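PDB 4ISD: glutathione S-transferase from Burkholderia glumae, which binds glutathione and, as a member of the glutathione S-transferase family, probably catalyses its conjugation to electrophilic substrates. Local coordinates for residues 24-36 with 81-93. Residues are numbered along the deposited sequence; the frame is centred on the assembly and turned at random.
Sequences AFVVLKEKGLDFE and LDEVYPAPHYAAV
The C-terminal part of helix 19-31 lies beside the end of helix 74-84 and the loop that follows it, the backbones coming closest where the CA atoms of Lys-31 and Ala-91 are 5.0 Å apart. Lys-31 crosses between helix 74-84 and the loop at Ala-91. Bent toward its end, though the detail of the bend is uncertain, it carries Lys-31 NZ to Asp-82 OD1 in a salt bridge. Asp-82 OD1 also accepts the backbone N-H of Val-93, met on the syn side but 28° out of the carboxylate plane, in a nearly straight bond; one oxygen thus ties the helix end to both the lysine and the returning loop. In the thioredoxin-like N-terminal domain of glutathione transferases, helices 19-31 and 74-84 pack side by side on one face of the sheet, and apolar side chains fill the seam between them. CD1 of Leu-81 meets CD2 of Leu-28 at 3.6 Å and CG1 of Val-27, which in turn touches CG1 of Val-93 at 3.7 Å. Past the Schellman motif at Gly-32, Leu-33 sets CD2 over the centre of the Tyr-85 ring in a CH-pi contact, 3.7 Å from the centroid. Val-84 CG1 lies against the opposite face, offset toward the rim, and the hydroxyl of Tyr-85 is hydrogen-bonded to His-66. The carbonyl oxygen of Lys-31 lies at the edge of the Tyr-90 ring, near its plane.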
# COMPACT_ATOMS: atom_id res chain seq x y z
N ALA A 24 -4.34 3.84 -11.90
CA ALA A 24 -4.37 5.29 -11.71
C ALA A 24 -5.16 5.95 -12.82
O ALA A 24 -5.95 6.88 -12.59
CB ALA A 24 -2.94 5.87 -11.62
N PHE A 25 -4.92 5.49 -14.04
CA PHE A 25 -5.65 5.97 -15.20
C PHE A 25 -7.15 5.79 -14.95
O PHE A 25 -7.95 6.66 -15.30
CB PHE A 25 -5.21 5.20 -16.45
CG PHE A 25 -5.94 5.60 -17.71
CD1 PHE A 25 -7.25 5.18 -17.94
CD2 PHE A 25 -5.31 6.36 -18.69
CE1 PHE A 25 -7.94 5.54 -19.11
CE2 PHE A 25 -5.98 6.72 -19.86
CZ PHE A 25 -7.30 6.31 -20.07
N VAL A 26 -7.53 4.67 -14.34
CA VAL A 26 -8.96 4.40 -14.15
C VAL A 26 -9.56 5.37 -13.15
O VAL A 26 -10.70 5.81 -13.31
CB VAL A 26 -9.26 2.92 -13.79
CG1 VAL A 26 -10.65 2.78 -13.18
CG2 VAL A 26 -9.10 2.02 -15.02
N VAL A 27 -8.78 5.74 -12.13
CA VAL A 27 -9.28 6.69 -11.13
C VAL A 27 -9.61 8.03 -11.77
O VAL A 27 -10.71 8.58 -11.56
CB VAL A 27 -8.28 6.86 -9.97
CG1 VAL A 27 -8.77 7.91 -8.99
CG2 VAL A 27 -8.09 5.54 -9.27
N LEU A 28 -8.67 8.55 -12.55
CA LEU A 28 -8.85 9.84 -13.22
C LEU A 28 -10.08 9.80 -14.11
O LEU A 28 -10.91 10.71 -14.08
CB LEU A 28 -7.61 10.18 -14.06
CG LEU A 28 -6.33 10.52 -13.29
CD1 LEU A 28 -5.09 10.25 -14.14
CD2 LEU A 28 -6.35 11.98 -12.84
N LYS A 29 -10.19 8.73 -14.88
CA LYS A 29 -11.29 8.62 -15.82
C LYS A 29 -12.64 8.51 -15.13
O LYS A 29 -13.59 9.14 -15.56
CB LYS A 29 -11.04 7.48 -16.80
CG LYS A 29 -10.30 7.93 -18.04
CD LYS A 29 -11.25 8.69 -18.96
CE LYS A 29 -10.55 9.14 -20.23
NZ LYS A 29 -9.38 10.00 -19.94
N GLU A 30 -12.72 7.73 -14.06
CA GLU A 30 -13.98 7.61 -13.32
C GLU A 30 -14.51 8.96 -12.85
O GLU A 30 -15.72 9.20 -12.86
CB GLU A 30 -13.81 6.70 -12.10
CG GLU A 30 -13.52 5.27 -12.44
CD GLU A 30 -14.70 4.56 -13.06
OE1 GLU A 30 -15.86 4.98 -12.80
OE2 GLU A 30 -14.47 3.57 -13.79
N LYS A 31 -13.58 9.83 -12.44
CA LYS A 31 -13.93 11.12 -11.85
C LYS A 31 -14.19 12.18 -12.91
O LYS A 31 -14.66 13.29 -12.57
CB LYS A 31 -12.80 11.61 -10.95
CG LYS A 31 -12.44 10.67 -9.81
CD LYS A 31 -11.58 11.41 -8.81
CE LYS A 31 -12.13 11.30 -7.40
NZ LYS A 31 -11.59 10.13 -6.67
N GLY A 32 -13.88 11.86 -14.17
CA GLY A 32 -14.12 12.76 -15.30
C GLY A 32 -13.11 13.90 -15.42
O GLY A 32 -13.43 14.97 -15.93
N LEU A 33 -11.89 13.67 -14.96
CA LEU A 33 -10.84 14.70 -14.95
C LEU A 33 -10.03 14.77 -16.26
O LEU A 33 -9.81 13.75 -16.92
CB LEU A 33 -9.89 14.48 -13.75
CG LEU A 33 -10.42 14.72 -12.33
CD1 LEU A 33 -9.54 14.05 -11.27
CD2 LEU A 33 -10.56 16.21 -12.04
N ASP A 34 -9.57 15.97 -16.62
CA ASP A 34 -8.68 16.10 -17.77
C ASP A 34 -7.24 15.77 -17.35
O ASP A 34 -6.81 16.12 -16.24
CB ASP A 34 -8.76 17.51 -18.36
CG ASP A 34 -9.92 17.69 -19.34
OD1 ASP A 34 -10.50 16.69 -19.83
OD2 ASP A 34 -10.24 18.87 -19.64
N PHE A 35 -6.51 15.06 -18.23
CA PHE A 35 -5.08 14.81 -18.02
C PHE A 35 -4.31 14.46 -19.29
O PHE A 35 -4.85 13.87 -20.22
CB PHE A 35 -4.84 13.74 -16.95
CG PHE A 35 -5.31 12.35 -17.32
CD1 PHE A 35 -6.64 11.99 -17.15
CD2 PHE A 35 -4.41 11.38 -17.77
CE1 PHE A 35 -7.07 10.70 -17.45
CE2 PHE A 35 -4.84 10.09 -18.06
CZ PHE A 35 -6.17 9.75 -17.90
N GLU A 36 -3.04 14.84 -19.33
CA GLU A 36 -2.13 14.45 -20.39
C GLU A 36 -1.47 13.15 -19.98
O GLU A 36 -1.32 12.88 -18.78
CB GLU A 36 -1.05 15.52 -20.58
CG GLU A 36 -0.30 15.41 -21.89
CD GLU A 36 -1.20 15.67 -23.08
OE1 GLU A 36 -2.11 16.51 -22.96
OE2 GLU A 36 -1.00 15.02 -24.13
N LEU A 81 -6.36 11.62 -5.09
CA LEU A 81 -7.36 12.16 -6.01
C LEU A 81 -8.75 12.15 -5.36
O LEU A 81 -9.55 13.05 -5.57
CB LEU A 81 -7.36 11.42 -7.35
CG LEU A 81 -6.12 11.62 -8.23
CD1 LEU A 81 -6.16 10.68 -9.44
CD2 LEU A 81 -5.99 13.06 -8.68
N ASP A 82 -8.99 11.14 -4.52
CA ASP A 82 -10.24 11.06 -3.77
C ASP A 82 -10.40 12.17 -2.73
O ASP A 82 -11.51 12.48 -2.33
CB ASP A 82 -10.36 9.70 -3.09
CG ASP A 82 -11.70 9.03 -3.36
OD1 ASP A 82 -12.17 9.10 -4.52
OD2 ASP A 82 -12.27 8.44 -2.42
N GLU A 83 -9.29 12.75 -2.29
CA GLU A 83 -9.34 13.81 -1.29
C GLU A 83 -9.46 15.18 -1.94
O GLU A 83 -10.15 16.08 -1.43
CB GLU A 83 -8.12 13.75 -0.36
CG GLU A 83 -8.42 13.04 0.95
CD GLU A 83 -7.17 12.63 1.70
OE1 GLU A 83 -6.14 13.32 1.57
OE2 GLU A 83 -7.23 11.61 2.42
N VAL A 84 -8.77 15.34 -3.07
CA VAL A 84 -8.77 16.59 -3.82
C VAL A 84 -10.06 16.74 -4.63
O VAL A 84 -10.59 17.84 -4.78
CB VAL A 84 -7.55 16.65 -4.77
CG1 VAL A 84 -7.53 17.95 -5.54
CG2 VAL A 84 -6.25 16.45 -3.98
N TYR A 85 -10.57 15.63 -5.15
CA TYR A 85 -11.82 15.65 -5.91
C TYR A 85 -12.78 14.67 -5.29
O TYR A 85 -12.94 13.58 -5.80
CB TYR A 85 -11.58 15.30 -7.38
CG TYR A 85 -10.54 16.18 -8.00
CD1 TYR A 85 -10.83 17.50 -8.34
CD2 TYR A 85 -9.24 15.72 -8.20
CE1 TYR A 85 -9.86 18.32 -8.89
CE2 TYR A 85 -8.27 16.53 -8.74
CZ TYR A 85 -8.57 17.82 -9.08
OH TYR A 85 -7.59 18.61 -9.63
N PRO A 86 -13.42 15.06 -4.19
CA PRO A 86 -14.27 14.12 -3.45
C PRO A 86 -15.74 14.07 -3.91
O PRO A 86 -16.25 14.99 -4.56
CB PRO A 86 -14.20 14.67 -2.02
CG PRO A 86 -14.10 16.18 -2.23
CD PRO A 86 -13.33 16.38 -3.52
N ALA A 87 -16.41 12.96 -3.59
CA ALA A 87 -17.87 12.90 -3.56
C ALA A 87 -18.37 14.01 -2.66
O ALA A 87 -17.71 14.36 -1.68
CB ALA A 87 -18.31 11.56 -3.02
N PRO A 88 -19.54 14.59 -2.96
CA PRO A 88 -20.44 14.31 -4.09
C PRO A 88 -20.18 15.18 -5.33
O PRO A 88 -20.91 15.06 -6.31
CB PRO A 88 -21.82 14.64 -3.51
CG PRO A 88 -21.54 15.72 -2.50
CD PRO A 88 -20.15 15.46 -1.95
N HIS A 89 -19.17 16.04 -5.28
CA HIS A 89 -18.83 16.90 -6.40
C HIS A 89 -18.24 16.06 -7.53
O HIS A 89 -18.30 16.43 -8.71
CB HIS A 89 -17.82 17.98 -5.98
CG HIS A 89 -18.29 18.88 -4.87
ND1 HIS A 89 -18.35 18.48 -3.55
CD2 HIS A 89 -18.70 20.17 -4.88
CE1 HIS A 89 -18.79 19.48 -2.80
NE2 HIS A 89 -19.02 20.52 -3.59
N TYR A 90 -17.68 14.91 -7.15
CA TYR A 90 -16.97 14.02 -8.07
C TYR A 90 -17.26 12.56 -7.68
O TYR A 90 -17.51 12.27 -6.52
CB TYR A 90 -15.45 14.25 -7.96
CG TYR A 90 -14.96 15.57 -8.50
CD1 TYR A 90 -14.76 16.67 -7.65
CD2 TYR A 90 -14.69 15.74 -9.86
CE1 TYR A 90 -14.31 17.89 -8.15
CE2 TYR A 90 -14.24 16.95 -10.36
CZ TYR A 90 -14.05 18.02 -9.51
OH TYR A 90 -13.61 19.23 -10.02
N ALA A 91 -17.20 11.64 -8.64
CA ALA A 91 -17.36 10.22 -8.32
C ALA A 91 -16.23 9.76 -7.40
O ALA A 91 -15.05 10.05 -7.65
CB ALA A 91 -17.37 9.39 -9.58
N ALA A 92 -16.59 9.03 -6.34
CA ALA A 92 -15.61 8.45 -5.43
C ALA A 92 -15.09 7.11 -5.92
O ALA A 92 -15.85 6.26 -6.39
CB ALA A 92 -16.18 8.30 -4.03
N VAL A 93 -13.78 6.90 -5.79
CA VAL A 93 -13.17 5.64 -6.16
C VAL A 93 -12.95 4.75 -4.93
O VAL A 93 -12.54 3.59 -5.06
CB VAL A 93 -11.86 5.86 -6.89
CG1 VAL A 93 -12.11 6.67 -8.17
CG2 VAL A 93 -10.83 6.53 -5.96